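Local coordinates for alanine racemase, biosynthetic (Pseudomonas aeruginosa PAO1, PDB 6A2F), which belongs to the alanine racemase family of pyridoxal-phosphate enzymes, built from an N-terminal TIM-barrel domain and a C-terminal domain rich in beta strands, at residues Glu176-Leu181 against Ala203-Leu208; Arg144-Pro149 against Asp185-Ser190; Gly41-Val46 against Arg68-Ser73. All coordinates share one frame; numbering follows the deposited sequence.

Contact 1. Residues Glu176-Leu181 against Ala203-Leu208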
loop_
_atom_site.group_PDB
_atom_site.type_symbol
_atom_site.label_atom_id
_atom_site.label_comp_id
_atom_site.label_asym_id
_atom_site.label_seq_id
_atom_site.Cartn_x
_atom_site.Cartn_y
_atom_site.Cartn_z
ATOM N N GLU A 176 4.586 -32.609 -13.549
ATOM C CA GLU A 176 4.836 -33.503 -14.681
ATOM C C GLU A 176 5.487 -32.772 -15.849
ATOM O O GLU A 176 6.376 -33.321 -16.506
ATOM C CB GLU A 176 3.544 -34.194 -15.133
ATOM C CG GLU A 176 3.178 -35.419 -14.306
ATOM C CD GLU A 176 1.757 -35.903 -14.550
ATOM O OE1 GLU A 176 1.198 -35.638 -15.642
ATOM O OE2 GLU A 176 1.194 -36.555 -13.643
ATOM N N SER A 177 5.043 -31.540 -16.097
ATOM C CA SER A 177 5.640 -30.682 -17.117
ATOM C C SER A 177 7.121 -30.429 -16.821
ATOM O O SER A 177 7.970 -30.592 -17.698
ATOM C CB SER A 177 4.881 -29.356 -17.208
ATOM O OG SER A 177 5.539 -28.447 -18.075
ATOM N N PHE A 178 7.409 -30.043 -15.578
ATOM C CA PHE A 178 8.768 -29.808 -15.095
ATOM C C PHE A 178 9.631 -31.060 -15.254
ATOM O O PHE A 178 10.709 -30.995 -15.846
ATOM C CB PHE A 178 8.732 -29.353 -13.626
ATOM C CG PHE A 178 10.045 -28.816 -13.108
ATOM C CD1 PHE A 178 11.046 -29.678 -12.660
ATOM C CD2 PHE A 178 10.271 -27.444 -13.043
ATOM C CE1 PHE A 178 12.250 -29.185 -12.178
ATOM C CE2 PHE A 178 11.471 -26.944 -12.558
ATOM C CZ PHE A 178 12.461 -27.815 -12.123
ATOM N N LEU A 179 9.141 -32.189 -14.739
ATOM C CA LEU A 179 9.870 -33.461 -14.772
ATOM C C LEU A 179 10.139 -33.964 -16.192
ATOM O O LEU A 179 11.135 -34.652 -16.432
ATOM C CB LEU A 179 9.125 -34.536 -13.973
ATOM C CG LEU A 179 9.056 -34.411 -12.445
ATOM C CD1 LEU A 179 7.963 -35.316 -11.897
ATOM C CD2 LEU A 179 10.391 -34.717 -11.779
ATOM N N GLY A 180 9.254 -33.615 -17.124
ATOM C CA GLY A 180 9.404 -34.008 -18.522
ATOM C C GLY A 180 10.570 -33.340 -19.236
ATOM O O GLY A 180 10.818 -33.609 -20.413
ATOM N N LEU A 181 11.284 -32.465 -18.531
ATOM C CA LEU A 181 12.446 -31.792 -19.102
ATOM C C LEU A 181 13.762 -32.253 -18.479
ATOM O O LEU A 181 14.836 -31.831 -18.910
ATOM C CB LEU A 181 12.312 -30.270 -18.974
ATOM C CG LEU A 181 11.228 -29.545 -19.777
ATOM C CD1 LEU A 181 11.123 -28.108 -19.294
ATOM C CD2 LEU A 181 11.499 -29.592 -21.274
ATOM N N ALA A 203 8.931 -31.387 -5.390
ATOM C CA ALA A 203 9.237 -30.111 -6.030
ATOM C C ALA A 203 10.515 -29.473 -5.495
ATOM O O ALA A 203 10.944 -28.437 -6.004
ATOM C CB ALA A 203 8.065 -29.150 -5.872
ATOM N N HIS A 204 11.110 -30.089 -4.473
ATOM C CA HIS A 204 12.272 -29.516 -3.786
ATOM C C HIS A 204 13.478 -29.297 -4.700
ATOM O O HIS A 204 14.162 -28.277 -4.584
ATOM C CB HIS A 204 12.668 -30.346 -2.555
ATOM C CG HIS A 204 11.705 -30.234 -1.410
ATOM N ND1 HIS A 204 11.799 -31.017 -0.278
ATOM C CD2 HIS A 204 10.618 -29.445 -1.229
ATOM C CE1 HIS A 204 10.826 -30.702 0.557
ATOM N NE2 HIS A 204 10.095 -29.752 0.003
ATOM N N MET A 205 13.734 -30.253 -5.595
ATOM C CA MET A 205 14.820 -30.150 -6.581
ATOM C C MET A 205 16.159 -29.721 -5.953
ATOM O O MET A 205 16.593 -30.325 -4.978
ATOM C CB MET A 205 14.406 -29.238 -7.744
ATOM C CG MET A 205 13.134 -29.678 -8.463
ATOM S SD MET A 205 13.343 -31.251 -9.325
ATOM C CE MET A 205 11.639 -31.677 -9.667
ATOM N N ASP A 206 16.807 -28.688 -6.494
ATOM C CA ASP A 206 18.130 -28.271 -5.999
ATOM C C ASP A 206 18.095 -27.004 -5.140
ATOM O O ASP A 206 18.806 -26.915 -4.138
ATOM C CB ASP A 206 19.112 -28.080 -7.158
ATOM C CG ASP A 206 19.264 -29.321 -8.009
ATOM O OD1 ASP A 206 19.576 -30.400 -7.459
ATOM O OD2 ASP A 206 19.074 -29.217 -9.235
ATOM N N TRP A 207 17.280 -26.031 -5.547
ATOM C CA TRP A 207 17.153 -24.762 -4.835
ATOM C C TRP A 207 15.695 -24.471 -4.487
ATOM O O TRP A 207 14.850 -24.328 -5.372
ATOM C CB TRP A 207 17.751 -23.600 -5.645
ATOM C CG TRP A 207 19.254 -23.554 -5.639
ATOM C CD1 TRP A 207 20.100 -24.341 -6.364
ATOM C CD2 TRP A 207 20.090 -22.665 -4.880
ATOM N NE1 TRP A 207 21.410 -24.011 -6.098
ATOM C CE2 TRP A 207 21.434 -22.986 -5.191
ATOM C CE3 TRP A 207 19.834 -21.638 -3.960
ATOM C CZ2 TRP A 207 22.521 -22.314 -4.619
ATOM C CZ3 TRP A 207 20.918 -20.972 -3.388
ATOM C CH2 TRP A 207 22.248 -21.314 -3.727
ATOM N N LEU A 208 15.414 -24.399 -3.189
ATOM C CA LEU A 208 14.117 -23.963 -2.694
ATOM C C LEU A 208 13.998 -22.452 -2.852
ATOM O O LEU A 208 15.009 -21.749 -2.875
ATOM C CB LEU A 208 13.965 -24.337 -1.217
ATOM C CG LEU A 208 14.288 -25.774 -0.781
ATOM C CD1 LEU A 208 14.265 -25.869 0.735
ATOM C CD2 LEU A 208 13.341 -26.794 -1.406
#

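Contact 2. Residues Arg144-Pro149 against Asp185-Ser190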
loop_
_atom_site.group_PDB
_atom_site.type_symbol
_atom_site.label_atom_id
_atom_site.label_comp_id
_atom_site.label_asym_id
_atom_site.label_seq_id
_atom_site.Cartn_x
_atom_site.Cartn_y
_atom_site.Cartn_z
ATOM N N ARG A 144 20.550 -23.930 -27.718
ATOM C CA ARG A 144 21.314 -22.738 -28.063
ATOM C C ARG A 144 22.310 -22.371 -26.963
ATOM O O ARG A 144 23.438 -21.967 -27.250
ATOM C CB ARG A 144 20.376 -21.555 -28.348
ATOM C CG ARG A 144 20.955 -20.498 -29.291
ATOM C CD ARG A 144 19.874 -19.559 -29.842
ATOM N NE ARG A 144 18.565 -20.216 -29.937
ATOM C CZ ARG A 144 17.453 -19.658 -30.413
ATOM N NH1 ARG A 144 17.457 -18.409 -30.872
ATOM N NH2 ARG A 144 16.326 -20.369 -30.436
ATOM N N LEU A 145 21.895 -22.540 -25.708
ATOM C CA LEU A 145 22.611 -21.946 -24.574
ATOM C C LEU A 145 23.565 -22.861 -23.811
ATOM O O LEU A 145 24.421 -22.362 -23.080
ATOM C CB LEU A 145 21.621 -21.298 -23.594
ATOM C CG LEU A 145 20.879 -20.053 -24.089
ATOM C CD1 LEU A 145 19.753 -19.685 -23.130
ATOM C CD2 LEU A 145 21.829 -18.878 -24.271
ATOM N N ARG A 146 23.427 -24.177 -23.974
ATOM C CA ARG A 146 24.185 -25.140 -23.163
ATOM C C ARG A 146 25.712 -24.970 -23.207
ATOM O O ARG A 146 26.380 -25.146 -22.185
ATOM C CB ARG A 146 23.781 -26.589 -23.482
ATOM C CG ARG A 146 24.545 -27.674 -22.713
ATOM C CD ARG A 146 24.237 -27.711 -21.217
ATOM N NE ARG A 146 25.095 -26.820 -20.428
ATOM C CZ ARG A 146 25.055 -26.709 -19.099
ATOM N NH1 ARG A 146 24.201 -27.432 -18.381
ATOM N NH2 ARG A 146 25.877 -25.871 -18.482
ATOM N N SER A 147 26.254 -24.633 -24.379
ATOM C CA SER A 147 27.692 -24.381 -24.511
ATOM C C SER A 147 28.001 -22.950 -24.986
ATOM O O SER A 147 29.084 -22.684 -25.525
ATOM C CB SER A 147 28.368 -25.433 -25.414
ATOM O OG SER A 147 27.991 -25.277 -26.772
ATOM N N HIS A 148 27.050 -22.039 -24.774
ATOM C CA HIS A 148 27.249 -20.619 -25.060
ATOM C C HIS A 148 28.281 -20.016 -24.099
ATOM O O HIS A 148 28.191 -20.228 -22.887
ATOM C CB HIS A 148 25.921 -19.849 -24.961
ATOM C CG HIS A 148 26.011 -18.426 -25.429
ATOM N ND1 HIS A 148 25.586 -18.023 -26.677
ATOM C CD2 HIS A 148 26.489 -17.314 -24.819
ATOM C CE1 HIS A 148 25.791 -16.725 -26.814
ATOM N NE2 HIS A 148 26.341 -16.273 -25.702
ATOM N N PRO A 149 29.253 -19.251 -24.639
ATOM C CA PRO A 149 30.356 -18.681 -23.857
ATOM C C PRO A 149 29.939 -17.722 -22.730
ATOM O O PRO A 149 30.704 -17.526 -21.784
ATOM C CB PRO A 149 31.181 -17.929 -24.907
ATOM C CG PRO A 149 30.241 -17.692 -26.045
ATOM C CD PRO A 149 29.369 -18.906 -26.068
ATOM N N ASP A 185 20.421 -31.600 -19.712
ATOM C CA ASP A 185 21.510 -31.289 -18.791
ATOM C C ASP A 185 21.314 -29.923 -18.128
ATOM O O ASP A 185 21.505 -28.874 -18.754
ATOM C CB ASP A 185 22.857 -31.348 -19.522
ATOM C CG ASP A 185 24.058 -31.297 -18.576
ATOM O OD1 ASP A 185 23.919 -30.877 -17.403
ATOM O OD2 ASP A 185 25.162 -31.675 -19.024
ATOM N N PHE A 186 20.931 -29.958 -16.855
ATOM C CA PHE A 186 20.755 -28.762 -16.042
ATOM C C PHE A 186 21.671 -28.817 -14.824
ATOM O O PHE A 186 21.804 -29.861 -14.183
ATOM C CB PHE A 186 19.303 -28.644 -15.570
ATOM C CG PHE A 186 18.350 -28.144 -16.618
ATOM C CD1 PHE A 186 18.497 -26.874 -17.169
ATOM C CD2 PHE A 186 17.281 -28.932 -17.035
ATOM C CE1 PHE A 186 17.605 -26.404 -18.127
ATOM C CE2 PHE A 186 16.387 -28.468 -17.991
ATOM C CZ PHE A 186 16.547 -27.201 -18.536
ATOM N N ASP A 187 22.292 -27.687 -14.501
ATOM C CA ASP A 187 23.149 -27.597 -13.325
ATOM C C ASP A 187 22.326 -27.497 -12.048
ATOM O O ASP A 187 22.685 -28.082 -11.028
ATOM C CB ASP A 187 24.097 -26.403 -13.443
ATOM C CG ASP A 187 25.075 -26.556 -14.584
ATOM O OD1 ASP A 187 25.971 -27.418 -14.480
ATOM O OD2 ASP A 187 24.948 -25.824 -15.586
ATOM N N GLN A 188 21.226 -26.748 -12.113
ATOM C CA GLN A 188 20.337 -26.549 -10.969
ATOM C C GLN A 188 18.881 -26.560 -11.411
ATOM O O GLN A 188 18.544 -26.094 -12.503
ATOM C CB GLN A 188 20.627 -25.223 -10.245
ATOM C CG GLN A 188 22.090 -24.896 -9.981
ATOM C CD GLN A 188 22.711 -25.674 -8.827
ATOM O OE1 GLN A 188 23.904 -25.566 -8.589
ATOM N NE2 GLN A 188 21.911 -26.447 -8.108
ATOM N N ARG A 189 18.023 -27.090 -10.548
ATOM C CA ARG A 189 16.590 -27.117 -10.798
ATOM C C ARG A 189 15.893 -26.493 -9.609
ATOM O O ARG A 189 16.232 -26.786 -8.459
ATOM C CB ARG A 189 16.087 -28.547 -11.008
ATOM C CG ARG A 189 16.945 -29.404 -11.925
ATOM C CD ARG A 189 16.507 -30.857 -11.860
ATOM N NE ARG A 189 17.623 -31.740 -11.521
ATOM C CZ ARG A 189 17.772 -32.369 -10.354
ATOM N NH1 ARG A 189 16.869 -32.236 -9.383
ATOM N NH2 ARG A 189 18.832 -33.147 -10.159
ATOM N N SER A 190 14.933 -25.614 -9.883
ATOM C CA SER A 190 14.188 -24.937 -8.828
ATOM C C SER A 190 12.714 -24.856 -9.184
ATOM O O SER A 190 12.359 -24.390 -10.271
ATOM C CB SER A 190 14.755 -23.542 -8.576
ATOM O OG SER A 190 14.099 -22.923 -7.490
#

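Contact 3. Residues Gly41-Val46 against Arg68-Ser73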
loop_
_atom_site.group_PDB
_atom_site.type_symbol
_atom_site.label_atom_id
_atom_site.label_comp_id
_atom_site.label_asym_id
_atom_site.label_seq_id
_atom_site.Cartn_x
_atom_site.Cartn_y
_atom_site.Cartn_z
ATOM N N GLY A 41 11.912 -4.725 5.229
ATOM C CA GLY A 41 13.163 -3.987 5.076
ATOM C C GLY A 41 14.269 -4.882 4.553
ATOM O O GLY A 41 14.862 -5.648 5.317
ATOM N N ALA A 42 14.552 -4.781 3.253
ATOM C CA ALA A 42 15.552 -5.636 2.601
ATOM C C ALA A 42 16.932 -5.526 3.248
ATOM O O ALA A 42 17.593 -6.536 3.486
ATOM C CB ALA A 42 15.636 -5.334 1.112
ATOM N N ARG A 43 17.345 -4.299 3.543
ATOM C CA ARG A 43 18.648 -4.030 4.145
ATOM C C ARG A 43 18.855 -4.816 5.452
ATOM O O ARG A 43 19.874 -5.484 5.628
ATOM C CB ARG A 43 18.814 -2.517 4.338
ATOM C CG ARG A 43 20.117 -2.055 4.974
ATOM C CD ARG A 43 20.260 -0.543 4.818
ATOM N NE ARG A 43 20.414 0.135 6.108
ATOM C CZ ARG A 43 19.446 0.818 6.731
ATOM N NH1 ARG A 43 19.694 1.396 7.903
ATOM N NH2 ARG A 43 18.236 0.942 6.189
ATOM N N GLU A 44 17.867 -4.762 6.342
ATOM C CA GLU A 44 17.954 -5.446 7.636
ATOM C C GLU A 44 17.759 -6.965 7.535
ATOM O O GLU A 44 18.436 -7.731 8.231
ATOM C CB GLU A 44 16.974 -4.838 8.644
ATOM C CG GLU A 44 17.337 -3.433 9.116
ATOM C CD GLU A 44 16.830 -2.317 8.201
ATOM O OE1 GLU A 44 16.106 -2.592 7.207
ATOM O OE2 GLU A 44 17.158 -1.142 8.485
ATOM N N VAL A 45 16.848 -7.399 6.668
ATOM C CA VAL A 45 16.604 -8.828 6.460
ATOM C C VAL A 45 17.818 -9.547 5.846
ATOM O O VAL A 45 18.208 -10.624 6.315
ATOM C CB VAL A 45 15.320 -9.073 5.636
ATOM C CG1 VAL A 45 15.199 -10.534 5.224
ATOM C CG2 VAL A 45 14.094 -8.638 6.432
ATOM N N VAL A 46 18.411 -8.944 4.816
ATOM C CA VAL A 46 19.619 -9.478 4.180
ATOM C C VAL A 46 20.798 -9.507 5.161
ATOM O O VAL A 46 21.567 -10.466 5.179
ATOM C CB VAL A 46 19.989 -8.699 2.893
ATOM C CG1 VAL A 46 21.354 -9.112 2.364
ATOM C CG2 VAL A 46 18.936 -8.918 1.816
ATOM N N ARG A 68 23.581 -6.821 -3.407
ATOM C CA ARG A 68 25.011 -6.946 -3.707
ATOM C C ARG A 68 25.844 -5.956 -2.897
ATOM O O ARG A 68 26.957 -6.276 -2.461
ATOM C CB ARG A 68 25.291 -6.787 -5.210
ATOM C CG ARG A 68 26.761 -6.919 -5.612
ATOM C CD ARG A 68 27.360 -8.273 -5.254
ATOM N NE ARG A 68 26.937 -9.333 -6.168
ATOM C CZ ARG A 68 26.763 -10.609 -5.823
ATOM N NH1 ARG A 68 26.960 -11.001 -4.571
ATOM N NH2 ARG A 68 26.378 -11.497 -6.728
ATOM N N ALA A 69 25.297 -4.760 -2.692
ATOM C CA ALA A 69 25.961 -3.747 -1.876
ATOM C C ALA A 69 26.233 -4.280 -0.475
ATOM O O ALA A 69 27.257 -3.964 0.121
ATOM C CB ALA A 69 25.127 -2.476 -1.814
ATOM N N LEU A 70 25.316 -5.101 0.036
ATOM C CA LEU A 70 25.417 -5.634 1.395
ATOM C C LEU A 70 26.210 -6.935 1.481
ATOM O O LEU A 70 26.847 -7.200 2.502
ATOM C CB LEU A 70 24.030 -5.810 2.011
ATOM C CG LEU A 70 23.311 -4.496 2.342
ATOM C CD1 LEU A 70 21.808 -4.714 2.411
ATOM C CD2 LEU A 70 23.824 -3.873 3.633
ATOM N N HIS A 71 26.164 -7.734 0.414
ATOM C CA HIS A 71 26.881 -9.010 0.346
ATOM C C HIS A 71 27.614 -9.137 -0.980
ATOM O O HIS A 71 26.992 -9.232 -2.041
ATOM C CB HIS A 71 25.920 -10.190 0.529
ATOM C CG HIS A 71 26.593 -11.457 0.959
ATOM N ND1 HIS A 71 27.698 -11.974 0.315
ATOM C CD2 HIS A 71 26.309 -12.317 1.965
ATOM C CE1 HIS A 71 28.067 -13.095 0.908
ATOM N NE2 HIS A 71 27.241 -13.326 1.913
ATOM N N ALA A 72 28.940 -9.163 -0.903
ATOM C CA ALA A 72 29.803 -9.101 -2.081
ATOM C C ALA A 72 29.817 -10.379 -2.920
ATOM O O ALA A 72 29.999 -10.320 -4.142
ATOM C CB ALA A 72 31.221 -8.729 -1.670
ATOM N N SER A 73 29.618 -11.528 -2.277
ATOM C CA SER A 73 29.828 -12.813 -2.953
ATOM C C SER A 73 28.584 -13.694 -3.119
ATOM O O SER A 73 28.614 -14.660 -3.883
ATOM C CB SER A 73 30.929 -13.600 -2.245
ATOM O OG SER A 73 30.672 -13.662 -0.857
#

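Contact 1. Residues Glu176-Leu181 against Ala203-Leu208
Met-205 lays its thioether against the ring of Phe-178, a Met-aromatic contact made from an oblique direction. SD stands 4.9 Å from the centroid of the Phe-178 ring and 64° off its normal, and comes to 3.7 Å from Phe-178 CE1. The two side chains run past each other in opposite senses, with CG, SD and CE of Met-205 all near the CE1 corner of the ring.

Apolar packing completes the touch. The methyl CE of Met-205 is 3.6 Å from Phe-178 CE1 and about as far from CD1, while CG of Met-205 lies 3.9 Å from that same CE1. Three successive atoms of the methionine thus gather round one ring carbon, helped by the bend at chi2 (-66°) that folds the chain over. CE also meets CD2 of Leu-179 at 3.9 Å. With CG turned anti to the backbone N (chi1 -168°), Phe-178 sends its ring from the helix toward the loop; the ring also rests on Leu-156 of strand 151-157.

No hydrogen bond crosses between the segments, and some of their polar groups bond elsewhere in the chain. Arg-139 NH1 binds Gly-180 O just past the helix end, and Asp-206 OD2 takes the backbone N of Arg-189, a bond that probably helps to hold the loop carrying Met-205.

The C-terminal end of helix 169-179 thus packs on the loop entering strand 207-208, at the end of the TIM barrel where alpha-beta loops lead into the N-terminal ends of the strands.

Contact 2. Residues Arg144-Pro149 against Asp185-Ser190
Arg-146 reaches across to Asp-185 and Asp-187 in a surface salt-bridge network at the rim of the TIM barrel near the N-terminal ends of its strands, where the turn at the C-terminal end of helix 135-145 meets the loop entering strand 189-190. That turn is a type I beta turn from Leu-145 to His-148, closed by His-148 N on Leu-145 O. It presents the arginine, whose chain bends at chi2 (68°) and again at chi3 to bring the guanidinium edge round to the loop.

Asp-185 is met first, and twice. Its backbone O receives NH1 of Arg-146 at 3.1 Å, the donor lying well above the carbonyl plane; His-142 NE2 bonds to the same oxygen. Its carboxylate adds a looser charge pair, OD1 to Arg-146 NH1 at 3.6 Å.

Phe-186 points its CB away from the arginine, and its ring meets His-142 edge-to-face and touches Leu-156.

Asp-187 follows as the main anionic partner, and its carboxylate stands almost perpendicular to the guanidinium, the planes 87° apart. The backbone N of Leu-154, in strand 151-157, also bonds to OD2, which should hold the carboxylate in place for the arginine. That oxygen offers its syn lone pair to NH2 of Arg-146 at 3.0 Å, almost in the guanidinium plane, and takes a second, weak bond from NH1 of Arg-146 at 3.3 Å.

Contact 3. Residues Gly41-Val46 against Arg68-Ser73
Leu-70 packs against the flank of helix 42-48 from the last turn of helix 61-70, meeting Arg-43 and Val-46. Its CB is the first atom to touch: CG1 of Val-46 lies 4.3 Å from Leu-70 CB, a loose apolar contact near the base of the side chain. CG is set anti to the carbonyl carbon (chi1 -70°) and carries the branch across toward Arg-43. The tip, CD1, settles on backbone as much as on side chain: Arg-43 CA is 3.7 Å from Leu-70 CD1, and Arg-43 O is 3.8 Å from that methyl. Further along the arginine, CG comes to 4.1 Å from Leu-70 CD1, so only the aliphatic root of Arg-43 joins the contact.

The charged end of Arg-43 turns to its own helix, where Glu-44 OE2 sits above one face of the guanidinium; the pairing is of charges, with no N-H aimed at the oxygen. Gly-41 holds the N-cap position of that helix with a positive phi (99°) suited to glycine, and Asn-36 OD1 binds the N of Ala-42.

After Leu-70 the other helix ends. Arg-68 bends back so that its NH1 donates to His-71 O at 3.1 Å, its guanidinium also bonding Leu-94 O, Ala-74 O and Arg-95 O, and the N of Ser-73 donates to His-71 ND1 at 3.3 Å, close to the imidazole plane.

The two helices are neighbours on the outside of the barrel. Helix 42-48 lies between helix 10-22, where Val-45 touches Ile-13, and helix 61-70, where Val-46 also rests on Val-67; inward, Val-45 and Val-46 reach Val-33, just past strand 28-32 and next to the cofactor-bearing Lys-34.

All three contacts lie in the N-terminal TIM-barrel domain. Contact 3 comes first along the chain and is complete before the others begin; it joins consecutive outer helices, 42-48 and 61-70. The segments of contacts 1 and 2 alternate in sequence: 144-149, 176-181, 185-190, then 203-208. Their centres are 15 Å apart, and they touch where strands 189-190 and 207-208 run side by side, with Ser-190 OG probably hydrogen-bonded to Trp-207 O. Those are the last two strands of the N-terminal barrel, so contacts 1 and 2 share one part of its wall. Contact 3 stands apart, its centre 28 Å from contact 1 and 27 Å from contact 2.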